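Local structure of putative peptide ABC-transport system periplasmic peptide-binding protein (Campylobacter jejuni, 4OEV) at residues 112-115 against 116-119; 138-141 against 142-146. The protein is a family 5 solute-binding protein that binds nickel(II) outside the cytoplasm, here with oxalate, and probably delivers it to an ABC-type importer. All blocks are in the same frame, centred on the assembly; numbering follows the deposited sequence.

Contact 1: 112-115 against 116-119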
loop_
_atom_site.group_PDB
_atom_site.type_symbol
_atom_site.label_atom_id
_atom_site.label_comp_id
_atom_site.label_asym_id
_atom_site.label_seq_id
_atom_site.Cartn_x
_atom_site.Cartn_y
_atom_site.Cartn_z
ATOM N N ILE A 112 19.989 -19.022 16.173
ATOM C CA ILE A 112 19.212 -20.261 16.245
ATOM C C ILE A 112 19.614 -20.998 17.532
ATOM O O ILE A 112 20.743 -21.480 17.607
ATOM C CB ILE A 112 19.480 -21.138 14.991
ATOM C CG1 ILE A 112 19.012 -20.389 13.732
ATOM C CG2 ILE A 112 18.783 -22.501 15.130
ATOM C CD1 ILE A 112 19.555 -20.920 12.394
ATOM N N LEU A 113 18.754 -21.002 18.569
ATOM C CA LEU A 113 19.137 -21.622 19.881
ATOM C C LEU A 113 18.650 -23.076 19.981
ATOM O O LEU A 113 19.213 -23.900 20.734
ATOM C CB LEU A 113 18.639 -20.782 21.079
ATOM C CG LEU A 113 19.316 -19.389 21.266
ATOM C CD1 LEU A 113 18.611 -18.447 22.263
ATOM C CD2 LEU A 113 20.791 -19.486 21.605
ATOM N N ASN A 114 17.581 -23.385 19.251
ATOM C CA ASN A 114 17.148 -24.782 19.072
ATOM C C ASN A 114 16.320 -24.767 17.747
ATOM O O ASN A 114 16.011 -23.689 17.216
ATOM C CB ASN A 114 16.413 -25.357 20.325
ATOM C CG ASN A 114 14.970 -24.871 20.500
ATOM O OD1 ASN A 114 14.144 -24.966 19.583
ATOM N ND2 ASN A 114 14.650 -24.388 21.709
ATOM N N PRO A 115 16.036 -25.951 17.171
ATOM C CA PRO A 115 15.479 -26.002 15.805
ATOM C C PRO A 115 14.123 -25.294 15.595
ATOM O O PRO A 115 13.646 -25.137 14.459
ATOM C CB PRO A 115 15.344 -27.509 15.564
ATOM C CG PRO A 115 16.460 -28.097 16.393
ATOM C CD PRO A 115 16.490 -27.276 17.640
ATOM N N SER A 116 13.510 -24.895 16.706
ATOM C CA SER A 116 12.214 -24.212 16.730
ATOM C C SER A 116 12.278 -22.913 17.538
ATOM O O SER A 116 11.256 -22.430 17.998
ATOM C CB SER A 116 11.166 -25.158 17.339
ATOM O OG SER A 116 10.948 -26.249 16.475
ATOM N N HIS A 117 13.491 -22.393 17.754
ATOM C CA HIS A 117 13.726 -21.243 18.623
ATOM C C HIS A 117 14.786 -20.337 17.997
ATOM O O HIS A 117 15.944 -20.735 17.851
ATOM C CB HIS A 117 14.224 -21.670 20.015
ATOM C CG HIS A 117 14.454 -20.533 20.977
ATOM N ND1 HIS A 117 15.144 -20.694 22.167
ATOM C CD2 HIS A 117 14.040 -19.241 20.959
ATOM C CE1 HIS A 117 15.188 -19.541 22.814
ATOM N NE2 HIS A 117 14.516 -18.645 22.105
ATOM N N VAL A 118 14.387 -19.118 17.643
ATOM C CA VAL A 118 15.377 -18.119 17.199
ATOM C C VAL A 118 15.343 -16.974 18.192
ATOM O O VAL A 118 14.332 -16.702 18.837
ATOM C CB VAL A 118 15.179 -17.619 15.750
ATOM C CG1 VAL A 118 15.283 -18.790 14.772
ATOM C CG2 VAL A 118 13.861 -16.821 15.583
ATOM N N LYS A 119 16.511 -16.381 18.398
ATOM C CA LYS A 119 16.656 -15.270 19.301
ATOM C C LYS A 119 17.139 -14.114 18.436
ATOM O O LYS A 119 18.286 -14.114 17.991
ATOM C CB LYS A 119 17.656 -15.602 20.409
ATOM C CG LYS A 119 17.808 -14.569 21.505
ATOM C CD LYS A 119 18.947 -15.009 22.443
ATOM C CE LYS A 119 18.792 -14.433 23.828
ATOM N NZ LYS A 119 18.754 -12.942 23.730
#
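His117 meets both Leu113 and Asn114 across a tight hairpin. The Asn114 and His117 side chains cross at about a right angle: Asn114 ND2 lies 3.2 Å from His117 CB and stands at the edge of the imidazole, near its plane, with the amide and ring planes 54° apart. The CD1 methyl of Leu113 comes to 3.6 Å from His117 CE1 and is pressed against the Lys119 chain, where Leu113 CD1 and Lys119 CD are only 3.5 Å apart, a tight fit. Among the other side chains, Ile112 CG1 reaches Val118 CG1 at 4.2 Å.

Asn114 holds the turn by side chain and backbone. Its CG stands between the backbone N and the carbonyl carbon (chi1 76°), which brings OD1 over the turn to accept from Ser116 N at 2.9 Å. Asn114 O accepts from His117 N at 2.9 Å, closing a type I turn. His117 O takes Leu113 N at 2.9 Å and, weakly, Asn114 N.

Further out, His117 NE2 is hydrogen-bonded to Asp64 and its ring stacks with Phe66, while Ile112 and Val118 rest on helix 81-92. Two residues facing one make a classic beta bulge, here beside the type I turn of an antiparallel hairpin whose strand 107-114 forms one edge of a four-stranded antiparallel sheet.

Contact 2: 138-141 against 142-146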
loop_
_atom_site.group_PDB
_atom_site.type_symbol
_atom_site.label_atom_id
_atom_site.label_comp_id
_atom_site.label_asym_id
_atom_site.label_seq_id
_atom_site.Cartn_x
_atom_site.Cartn_y
_atom_site.Cartn_z
ATOM N N LEU A 138 11.399 -17.198 3.282
ATOM C CA LEU A 138 12.047 -17.745 2.089
ATOM C C LEU A 138 12.721 -19.093 2.404
ATOM O O LEU A 138 13.126 -19.313 3.540
ATOM C CB LEU A 138 13.128 -16.812 1.568
ATOM C CG LEU A 138 12.631 -15.441 1.095
ATOM C CD1 LEU A 138 13.833 -14.543 0.908
ATOM C CD2 LEU A 138 11.896 -15.659 -0.188
ATOM N N PRO A 139 12.874 -19.952 1.380
ATOM C CA PRO A 139 13.541 -21.248 1.566
ATOM C C PRO A 139 15.047 -21.198 1.379
ATOM O O PRO A 139 15.560 -21.117 0.259
ATOM C CB PRO A 139 12.879 -22.127 0.501
ATOM C CG PRO A 139 12.448 -21.181 -0.583
ATOM C CD PRO A 139 12.131 -19.895 0.102
ATOM N N LYS A 140 15.747 -21.279 2.503
ATOM C CA LYS A 140 17.210 -21.349 2.499
ATOM C C LYS A 140 17.736 -22.401 1.536
ATOM O O LYS A 140 18.624 -22.120 0.739
ATOM C CB LYS A 140 17.714 -21.612 3.907
ATOM C CG LYS A 140 19.223 -21.795 4.022
ATOM C CD LYS A 140 19.626 -21.722 5.465
ATOM C CE LYS A 140 21.138 -21.828 5.662
ATOM N NZ LYS A 140 21.591 -23.227 5.457
ATOM N N HIS A 141 17.146 -23.600 1.556
ATOM C CA HIS A 141 17.714 -24.710 0.788
ATOM C C HIS A 141 17.663 -24.508 -0.722
ATOM O O HIS A 141 18.330 -25.268 -1.452
ATOM C CB HIS A 141 17.013 -26.043 1.149
ATOM C CG HIS A 141 15.608 -26.138 0.653
ATOM N ND1 HIS A 141 14.527 -25.759 1.418
ATOM C CD2 HIS A 141 15.101 -26.563 -0.531
ATOM C CE1 HIS A 141 13.411 -25.944 0.726
ATOM N NE2 HIS A 141 13.731 -26.425 -0.464
ATOM N N LEU A 142 16.836 -23.552 -1.179
ATOM C CA LEU A 142 16.711 -23.197 -2.604
ATOM C C LEU A 142 17.403 -21.869 -3.023
ATOM O O LEU A 142 17.739 -21.700 -4.192
ATOM C CB LEU A 142 15.226 -23.066 -3.011
ATOM C CG LEU A 142 14.394 -24.360 -2.917
ATOM C CD1 LEU A 142 12.910 -24.064 -3.043
ATOM C CD2 LEU A 142 14.820 -25.383 -3.968
ATOM N N LEU A 143 17.643 -20.967 -2.074
ATOM C CA LEU A 143 18.113 -19.614 -2.398
ATOM C C LEU A 143 19.476 -19.253 -1.764
ATOM O O LEU A 143 20.049 -18.187 -2.063
ATOM C CB LEU A 143 17.041 -18.613 -1.965
ATOM C CG LEU A 143 15.714 -18.607 -2.746
ATOM C CD1 LEU A 143 14.634 -17.827 -1.978
ATOM C CD2 LEU A 143 15.882 -17.916 -4.117
ATOM N N GLU A 144 20.015 -20.126 -0.905
ATOM C CA GLU A 144 21.211 -19.718 -0.169
ATOM C C GLU A 144 22.375 -19.497 -1.124
ATOM O O GLU A 144 23.224 -18.654 -0.855
ATOM C CB GLU A 144 21.563 -20.720 0.921
ATOM C CG GLU A 144 22.087 -22.036 0.422
ATOM C CD GLU A 144 22.205 -23.046 1.548
ATOM O OE1 GLU A 144 22.650 -22.628 2.638
ATOM O OE2 GLU A 144 21.838 -24.237 1.354
ATOM N N ASN A 145 22.367 -20.157 -2.277
ATOM C CA ASN A 145 23.387 -19.910 -3.298
ATOM C C ASN A 145 22.884 -19.146 -4.519
ATOM O O ASN A 145 23.529 -19.139 -5.573
ATOM C CB ASN A 145 24.012 -21.225 -3.741
ATOM C CG ASN A 145 24.874 -21.826 -2.668
ATOM O OD1 ASN A 145 25.495 -21.094 -1.901
ATOM N ND2 ASN A 145 24.935 -23.161 -2.607
ATOM N N GLU A 146 21.743 -18.477 -4.365
ATOM C CA GLU A 146 21.171 -17.743 -5.460
ATOM C C GLU A 146 21.424 -16.243 -5.315
ATOM O O GLU A 146 21.632 -15.733 -4.206
ATOM C CB GLU A 146 19.679 -18.034 -5.527
ATOM C CG GLU A 146 19.398 -19.457 -6.027
ATOM C CD GLU A 146 19.574 -19.567 -7.530
ATOM O OE1 GLU A 146 18.824 -18.890 -8.270
ATOM O OE2 GLU A 146 20.480 -20.297 -7.969
#
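Lys140 and Glu144 are brought together by unlike torsions. Lys140 sends CG away from its backbone N (chi1 176°) and runs extended until it bends at the last torsion, whereas Glu144 has CG tucked between its backbone N and carbonyl carbon (chi1 71°), which turns its extended chain toward Lys140. The two chains pass at a slant, and Lys140 NZ meets Glu144 OE1 at 3.1 Å in a salt bridge, reaching the syn side of the oxygen from 32° out of the carboxylate plane. The same torsion sets Glu144 CG 3.5 Å from Lys140 O.

That carbonyl is gripped twice. Glu144 N donates to Lys140 O at 2.9 Å and lies in its carbonyl plane; Leu143 N binds the same oxygen from above that plane at 3.2 Å. Pro139, at the N-cap position, offers its O to Leu142 N at 3.1 Å and more weakly to Leu143 N, so the short helix opens with mixed i+3 and i+4 bonding.

On the apolar side, Leu143 CD1 is shared by Leu138 CD2 and Pro139 CD, each 3.9 Å from it, with the two leucines crossing at about a right angle. Leu142 CD1 reaches Pro139 CG at 3.8 Å. The Leu142 side chain runs alongside the His141 imidazole, which is anchored outside by Asp75 at NE2 and packs edge-to-face with Trp73. Asp83 of helix 81-92 accepts from Lys140 N, and Phe86 of that helix touches Lys140 and Leu143.

An i to i+4 ion pair near the surface thus accompanies apolar contacts of Leu138 and Pro139 with Leu142 and Leu143; the carboxylate probably keeps its negative charge beside the ammonium group.

How the contacts relate
The hairpin of contact 1 precedes the helix of contact 2 in sequence, and the two lie on the same side of the chain's centre, with their own centres about 19 Å apart and nearest atoms about 7 Å apart, so they do not touch. Helix 81-92 connects them: Ala81, Asp82 and Lys85 meet the Ile112 and Val118 side of the hairpin, while Asp82, Asp83, Phe86, Ser87 and Phe91 receive residues of 138-143. Contact 1 is a surface hairpin end and contact 2 a partly buried helical turn. Their centres lie about 32 and 27 Å from the centre of the chain, away from the nickel site of His26, His480 and His481 and from the oxalate pocket.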